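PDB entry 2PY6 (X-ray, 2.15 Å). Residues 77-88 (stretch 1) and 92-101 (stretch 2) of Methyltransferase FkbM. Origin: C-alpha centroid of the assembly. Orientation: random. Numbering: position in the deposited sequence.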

ATOM      1  N   GLU A  77      -3.519 -35.973  -8.100  1.00 38.40           N
ATOM      2  CA  GLU A  77      -2.425 -35.360  -8.783  1.00 38.27           C
ATOM      3  C   GLU A  77      -2.702 -33.861  -8.888  1.00 35.77           C
ATOM      4  O   GLU A  77      -3.501 -33.429  -9.711  1.00 32.52           O
ATOM      5  CB  GLU A  77      -2.283 -35.988 -10.163  1.00 38.35           C
ATOM      6  CG  GLU A  77      -1.049 -35.524 -10.945  1.00 42.00           C
ATOM      7  CD  GLU A  77      -1.124 -35.916 -12.420  1.00 44.41           C
ATOM      8  OE1 GLU A  77      -2.121 -36.579 -12.805  1.00 52.57           O
ATOM      9  OE2 GLU A  77      -0.190 -35.561 -13.191  1.00 50.78           O
ATOM     10  N   VAL A  78      -2.038 -33.074  -8.047  1.00 36.02           N
ATOM     11  CA  VAL A  78      -2.181 -31.617  -8.054  1.00 32.46           C
ATOM     12  C   VAL A  78      -1.308 -31.065  -9.207  1.00 34.03           C
ATOM     13  O   VAL A  78      -0.081 -31.226  -9.205  1.00 30.89           O
ATOM     14  CB  VAL A  78      -1.779 -30.992  -6.724  1.00 34.91           C
ATOM     15  CG1 VAL A  78      -2.194 -29.505  -6.696  1.00 30.94           C
ATOM     16  CG2 VAL A  78      -2.438 -31.741  -5.548  1.00 33.77           C
ATOM     17  N   ILE A  79      -1.955 -30.423 -10.182  1.00 30.07           N
ATOM     18  CA  ILE A  79      -1.267 -29.941 -11.382  1.00 29.18           C
ATOM     19  C   ILE A  79      -0.902 -28.454 -11.455  1.00 27.10           C
ATOM     20  O   ILE A  79      -0.004 -28.084 -12.210  1.00 29.30           O
ATOM     21  CB  ILE A  79      -2.056 -30.323 -12.658  1.00 28.92           C
ATOM     22  CG1 ILE A  79      -3.365 -29.574 -12.765  1.00 26.02           C
ATOM     23  CG2 ILE A  79      -2.329 -31.852 -12.685  1.00 33.88           C
ATOM     24  CD1 ILE A  79      -4.012 -29.727 -14.096  1.00 31.53           C
ATOM     25  N   ALA A  80      -1.559 -27.593 -10.684  1.00 26.92           N
ATOM     26  CA  ALA A  80      -1.284 -26.155 -10.802  1.00 24.09           C
ATOM     27  C   ALA A  80      -2.001 -25.402  -9.747  1.00 26.67           C
ATOM     28  O   ALA A  80      -2.875 -25.958  -9.079  1.00 26.95           O
ATOM     29  CB  ALA A  80      -1.758 -25.648 -12.184  1.00 25.53           C
ATOM     30  N   ALA A  81      -1.625 -24.130  -9.613  1.00 28.72           N
ATOM     31  CA  ALA A  81      -2.299 -23.185  -8.735  1.00 28.78           C
ATOM     32  C   ALA A  81      -2.586 -21.972  -9.590  1.00 29.05           C
ATOM     33  O   ALA A  81      -1.756 -21.581 -10.414  1.00 26.79           O
ATOM     34  CB  ALA A  81      -1.457 -22.815  -7.518  1.00 29.90           C
ATOM     35  N   VAL A  82      -3.770 -21.401  -9.384  1.00 27.38           N
ATOM     36  CA  VAL A  82      -4.230 -20.258 -10.111  1.00 27.01           C
ATOM     37  C   VAL A  82      -4.014 -19.005  -9.317  1.00 26.78           C
ATOM     38  O   VAL A  82      -4.417 -18.900  -8.158  1.00 26.76           O
ATOM     39  CB  VAL A  82      -5.739 -20.380 -10.474  1.00 26.94           C
ATOM     40  CG1 VAL A  82      -6.228 -19.136 -11.123  1.00 29.82           C
ATOM     41  CG2 VAL A  82      -5.947 -21.552 -11.391  1.00 28.19           C
ATOM     42  N   ASP A  83      -3.366 -18.047  -9.955  1.00 28.50           N
ATOM     43  CA  ASP A  83      -3.170 -16.718  -9.365  1.00 31.32           C
ATOM     44  C   ASP A  83      -2.836 -15.732 -10.510  1.00 28.55           C
ATOM     45  O   ASP A  83      -1.718 -15.720 -11.056  1.00 28.01           O
ATOM     46  CB  ASP A  83      -2.085 -16.712  -8.273  1.00 30.23           C
ATOM     47  CG  ASP A  83      -2.067 -15.398  -7.448  1.00 33.91           C
ATOM     48  OD1 ASP A  83      -2.457 -14.307  -7.958  1.00 34.81           O
ATOM     49  OD2 ASP A  83      -1.655 -15.464  -6.261  1.00 40.21           O
ATOM     50  N   ASP A  84      -3.836 -14.931 -10.866  1.00 28.02           N
ATOM     51  CA  ASP A  84      -3.733 -13.928 -11.942  1.00 29.93           C
ATOM     52  C   ASP A  84      -2.724 -12.804 -11.668  1.00 28.28           C
ATOM     53  O   ASP A  84      -2.319 -12.114 -12.594  1.00 27.75           O
ATOM     54  CB  ASP A  84      -5.106 -13.284 -12.230  1.00 29.25           C
ATOM     55  CG  ASP A  84      -6.094 -14.252 -12.867  1.00 33.95           C
ATOM     56  OD1 ASP A  84      -5.689 -14.988 -13.786  1.00 27.25           O
ATOM     57  OD2 ASP A  84      -7.284 -14.257 -12.472  1.00 32.50           O
ATOM     58  N   PHE A  85      -2.338 -12.632 -10.406  1.00 28.56           N
ATOM     59  CA  PHE A  85      -1.398 -11.607  -9.996  1.00 31.87           C
ATOM     60  C   PHE A  85       0.022 -12.129  -9.927  1.00 29.58           C
ATOM     61  O   PHE A  85       0.918 -11.366  -9.646  1.00 27.98           O
ATOM     62  CB  PHE A  85      -1.818 -11.077  -8.629  1.00 34.86           C
ATOM     63  CG  PHE A  85      -3.277 -10.676  -8.573  1.00 40.06           C
ATOM     64  CD1 PHE A  85      -3.661  -9.464  -9.069  1.00 43.11           C
ATOM     65  CD2 PHE A  85      -4.245 -11.514  -8.043  1.00 52.78           C
ATOM     66  CE1 PHE A  85      -4.956  -9.045  -9.052  1.00 42.21           C
ATOM     67  CE2 PHE A  85      -5.570 -11.121  -8.024  1.00 54.41           C
ATOM     68  CZ  PHE A  85      -5.924  -9.869  -8.529  1.00 49.85           C
ATOM     69  N   ARG A  86       0.219 -13.427 -10.178  1.00 28.38           N
ATOM     70  CA  ARG A  86       1.552 -14.052 -10.093  1.00 28.55           C
ATOM     71  C   ARG A  86       1.961 -14.993 -11.243  1.00 25.33           C
ATOM     72  O   ARG A  86       3.094 -15.487 -11.250  1.00 23.63           O
ATOM     73  CB  ARG A  86       1.624 -14.893  -8.800  1.00 26.58           C
ATOM     74  CG  ARG A  86       1.571 -14.105  -7.531  1.00 25.12           C
ATOM     75  CD  ARG A  86       1.625 -15.035  -6.316  1.00 28.84           C
ATOM     76  NE  ARG A  86       2.907 -15.698  -6.186  1.00 34.11           N
ATOM     77  CZ  ARG A  86       3.191 -16.642  -5.299  1.00 30.67           C
ATOM     78  NH1 ARG A  86       2.288 -17.087  -4.452  1.00 29.84           N
ATOM     79  NH2 ARG A  86       4.394 -17.162  -5.290  1.00 33.53           N
ATOM     80  N   TYR A  87       1.088 -15.230 -12.215  1.00 24.97           N
ATOM     81  CA  TYR A  87       1.374 -16.285 -13.204  1.00 24.51           C
ATOM     82  C   TYR A  87       2.497 -16.059 -14.190  1.00 24.59           C
ATOM     83  O   TYR A  87       2.814 -16.978 -14.934  1.00 27.01           O
ATOM     84  CB  TYR A  87       0.109 -16.736 -13.926  1.00 24.20           C
ATOM     85  CG  TYR A  87      -0.411 -15.870 -15.030  1.00 22.38           C
ATOM     86  CD1 TYR A  87      -1.203 -14.770 -14.760  1.00 24.94           C
ATOM     87  CD2 TYR A  87      -0.212 -16.225 -16.360  1.00 20.18           C
ATOM     88  CE1 TYR A  87      -1.725 -14.015 -15.759  1.00 26.79           C
ATOM     89  CE2 TYR A  87      -0.739 -15.475 -17.367  1.00 23.67           C
ATOM     90  CZ  TYR A  87      -1.506 -14.366 -17.056  1.00 25.41           C
ATOM     91  OH  TYR A  87      -2.046 -13.603 -18.047  1.00 25.96           O
ATOM     92  N   HIS A  88       3.085 -14.856 -14.200  1.00 24.20           N
ATOM     93  CA  HIS A  88       4.239 -14.540 -15.031  1.00 24.02           C
ATOM     94  C   HIS A  88       5.547 -14.477 -14.246  1.00 22.12           C
ATOM     95  O   HIS A  88       6.611 -14.299 -14.836  1.00 23.61           O
ATOM     96  CB  HIS A  88       4.038 -13.188 -15.758  1.00 27.00           C
ATOM     97  CG  HIS A  88       2.981 -13.227 -16.808  1.00 28.57           C
ATOM     98  ND1 HIS A  88       1.817 -12.494 -16.725  1.00 29.10           N
ATOM     99  CD2 HIS A  88       2.910 -13.937 -17.960  1.00 26.41           C
ATOM    100  CE1 HIS A  88       1.079 -12.745 -17.790  1.00 35.56           C
ATOM    101  NE2 HIS A  88       1.719 -13.617 -18.553  1.00 37.11           N
TER
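Stretch 2, residues 92-101: LYYGLPIIST

The apolar centre of this contact is built on a backbone pairing. A81 and I98 pair through their backbones in a parallel bridge, CA to CA 4.9 Å, with their side chains on the same face of the sheet; the two side chains do not touch. The CB of A81 lies 3.7 Å from CD2 of Y93 and 4.4 Å from CD1 of L96, so larger side chains pack against this small one. I98 gives up the most surface of any residue in the contact, and CG2 of its m rotamer packs 3.7 Å from CB of D83. The next bridge, V82 with I99 at 4.8 Å between CA atoms, turns to the other face; there CG2 of V82 meets CG1 of I99 at 3.7 Å, while CD1 of I99 reaches back to CB of A80 at 3.9 Å. Nearer the start of strand 77-82, L96 points toward stretch 1 and sets its CD1 3.5 Å from CG1 of V78.

These side chains are held in register by two strands running the same way, 77-82 and the one ending at I99, whose axes cross at -40° and approach to 4.6 Å. The hydrogen bonds alternate as a parallel pair requires: A81 N to P97 O at 3.0 Å, I99 N to A81 O at 2.8 Å, and D83 N to I99 O at 2.9 Å, all nearly straight. A81 thus uses both its N and its O on stretch 2. Ahead of this strand, a type I' turn from Y93 to L96 folds the chain back, closed by Y93 N to L96 O at 2.8 Å and L96 N to Y93 O at 2.9 Å; G95 occupies a positive-phi position, which favours glycine.

After V82 stretch 1 leaves the strand, yet it keeps hold of its partner. Y87, in the p rotamer, points toward stretch 2 and lays its ring under S100, whose CB stands 3.4 Å from the ring centroid, almost on the normal. R86 spreads its guanidinium over I98, with CZ 3.7 Å from CD1, and a water extends its reach, 2.8 Å from R86 NH2 and 2.7 Å from L92 O.

The polar edge closes on D84. Its carboxylate takes two hydrogen bonds from T101, OD1 from the backbone N at 2.7 Å and OD2 from OG1 at 2.6 Å, just where S100 caps the helix that follows. The rule is economical: backbone pairing sets the register, side chains, mostly apolar, pack on both faces, and one buried aspartate secures the end.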

ATOM      1  N   LEU A  92       6.972 -21.007  -8.349  1.00 28.16           N
ATOM      2  CA  LEU A  92       6.157 -22.204  -8.179  1.00 29.70           C
ATOM      3  C   LEU A  92       5.412 -22.082  -6.851  1.00 30.00           C
ATOM      4  O   LEU A  92       5.846 -21.361  -5.953  1.00 30.93           O
ATOM      5  CB  LEU A  92       7.040 -23.461  -8.211  1.00 28.79           C
ATOM      6  CG  LEU A  92       7.855 -23.679  -9.502  1.00 31.39           C
ATOM      7  CD1 LEU A  92       8.707 -24.929  -9.384  1.00 32.02           C
ATOM      8  CD2 LEU A  92       6.993 -23.758 -10.764  1.00 31.76           C
ATOM      9  N   TYR A  93       4.268 -22.744  -6.746  1.00 34.17           N
ATOM     10  CA  TYR A  93       3.516 -22.761  -5.502  1.00 36.19           C
ATOM     11  C   TYR A  93       3.566 -24.208  -4.992  1.00 35.79           C
ATOM     12  O   TYR A  93       2.844 -25.065  -5.485  1.00 33.68           O
ATOM     13  CB  TYR A  93       2.093 -22.280  -5.736  1.00 37.72           C
ATOM     14  CG  TYR A  93       1.265 -22.198  -4.467  1.00 37.00           C
ATOM     15  CD1 TYR A  93       1.493 -21.205  -3.532  1.00 36.58           C
ATOM     16  CD2 TYR A  93       0.257 -23.121  -4.206  1.00 39.99           C
ATOM     17  CE1 TYR A  93       0.729 -21.121  -2.365  1.00 39.72           C
ATOM     18  CE2 TYR A  93      -0.510 -23.042  -3.038  1.00 43.80           C
ATOM     19  CZ  TYR A  93      -0.276 -22.038  -2.128  1.00 40.54           C
ATOM     20  OH  TYR A  93      -1.031 -21.967  -0.954  1.00 46.38           O
ATOM     21  N   TYR A  94       4.443 -24.467  -4.020  1.00 36.07           N
ATOM     22  CA  TYR A  94       4.709 -25.831  -3.503  1.00 36.66           C
ATOM     23  C   TYR A  94       5.050 -26.757  -4.675  1.00 35.69           C
ATOM     24  O   TYR A  94       4.476 -27.837  -4.817  1.00 39.89           O
ATOM     25  CB  TYR A  94       3.558 -26.367  -2.624  1.00 36.04           C
ATOM     26  CG  TYR A  94       3.422 -25.555  -1.358  1.00 39.82           C
ATOM     27  CD1 TYR A  94       4.305 -25.745  -0.284  1.00 38.33           C
ATOM     28  CD2 TYR A  94       2.462 -24.559  -1.247  1.00 39.01           C
ATOM     29  CE1 TYR A  94       4.208 -24.964   0.878  1.00 44.02           C
ATOM     30  CE2 TYR A  94       2.350 -23.785  -0.088  1.00 40.58           C
ATOM     31  CZ  TYR A  94       3.223 -23.983   0.961  1.00 41.93           C
ATOM     32  OH  TYR A  94       3.120 -23.195   2.080  1.00 36.96           O
ATOM     33  N   GLY A  95       5.959 -26.287  -5.534  1.00 32.38           N
ATOM     34  CA  GLY A  95       6.380 -27.028  -6.713  1.00 29.67           C
ATOM     35  C   GLY A  95       5.427 -26.966  -7.886  1.00 29.62           C
ATOM     36  O   GLY A  95       5.729 -27.489  -8.951  1.00 28.73           O
ATOM     37  N   LEU A  96       4.273 -26.325  -7.718  1.00 32.28           N
ATOM     38  CA  LEU A  96       3.288 -26.268  -8.786  1.00 30.32           C
ATOM     39  C   LEU A  96       3.432 -25.025  -9.688  1.00 28.35           C
ATOM     40  O   LEU A  96       3.710 -23.935  -9.210  1.00 25.11           O
ATOM     41  CB  LEU A  96       1.871 -26.239  -8.197  1.00 29.91           C
ATOM     42  CG  LEU A  96       1.390 -27.296  -7.198  1.00 33.26           C
ATOM     43  CD1 LEU A  96       0.074 -26.816  -6.539  1.00 32.46           C
ATOM     44  CD2 LEU A  96       1.250 -28.646  -7.839  1.00 29.60           C
ATOM     45  N   PRO A  97       3.169 -25.175 -10.993  1.00 28.17           N
ATOM     46  CA  PRO A  97       3.154 -23.965 -11.805  1.00 27.15           C
ATOM     47  C   PRO A  97       2.003 -23.039 -11.384  1.00 28.16           C
ATOM     48  O   PRO A  97       0.978 -23.519 -10.888  1.00 25.79           O
ATOM     49  CB  PRO A  97       2.972 -24.493 -13.234  1.00 29.08           C
ATOM     50  CG  PRO A  97       2.479 -25.881 -13.100  1.00 27.98           C
ATOM     51  CD  PRO A  97       2.946 -26.397 -11.783  1.00 29.28           C
ATOM     52  N   ILE A  98       2.210 -21.727 -11.515  1.00 26.19           N
ATOM     53  CA  ILE A  98       1.178 -20.738 -11.214  1.00 24.56           C
ATOM     54  C   ILE A  98       0.620 -20.298 -12.564  1.00 24.01           C
ATOM     55  O   ILE A  98       1.355 -19.841 -13.421  1.00 25.29           O
ATOM     56  CB  ILE A  98       1.705 -19.553 -10.364  1.00 24.65           C
ATOM     57  CG1 ILE A  98       2.270 -20.089  -9.037  1.00 25.82           C
ATOM     58  CG2 ILE A  98       0.578 -18.508 -10.070  1.00 23.73           C
ATOM     59  CD1 ILE A  98       2.753 -19.039  -8.118  1.00 24.70           C
ATOM     60  N   ILE A  99      -0.689 -20.471 -12.741  1.00 25.35           N
ATOM     61  CA  ILE A  99      -1.389 -20.172 -13.990  1.00 25.00           C
ATOM     62  C   ILE A  99      -2.479 -19.113 -13.802  1.00 26.74           C
ATOM     63  O   ILE A  99      -2.831 -18.760 -12.684  1.00 25.08           O
ATOM     64  CB  ILE A  99      -2.000 -21.448 -14.606  1.00 26.96           C
ATOM     65  CG1 ILE A  99      -3.094 -22.043 -13.717  1.00 23.19           C
ATOM     66  CG2 ILE A  99      -0.868 -22.484 -14.933  1.00 25.24           C
ATOM     67  CD1 ILE A  99      -3.836 -23.225 -14.338  1.00 25.15           C
ATOM     68  N   SER A 100      -2.952 -18.562 -14.913  1.00 26.20           N
ATOM     69  CA  SER A 100      -4.017 -17.572 -14.898  1.00 27.29           C
ATOM     70  C   SER A 100      -5.368 -18.276 -14.795  1.00 24.60           C
ATOM     71  O   SER A 100      -5.483 -19.470 -15.064  1.00 26.44           O
ATOM     72  CB  SER A 100      -3.984 -16.738 -16.199  1.00 26.59           C
ATOM     73  OG  SER A 100      -4.418 -17.515 -17.316  1.00 27.68           O
ATOM     74  N   THR A 101      -6.400 -17.547 -14.418  1.00 23.63           N
ATOM     75  CA  THR A 101      -7.720 -18.124 -14.361  1.00 23.85           C
ATOM     76  C   THR A 101      -8.175 -18.557 -15.750  1.00 24.77           C
ATOM     77  O   THR A 101      -8.866 -19.578 -15.868  1.00 26.96           O
ATOM     78  CB  THR A 101      -8.761 -17.145 -13.797  1.00 27.11           C
ATOM     79  OG1 THR A 101      -8.298 -16.614 -12.552  1.00 23.96           O
ATOM     80  CG2 THR A 101     -10.113 -17.844 -13.598  1.00 26.29           C
TER
HETATM   81  O   HOH W   1       5.027 -19.632  -4.057  1.00 35.51           O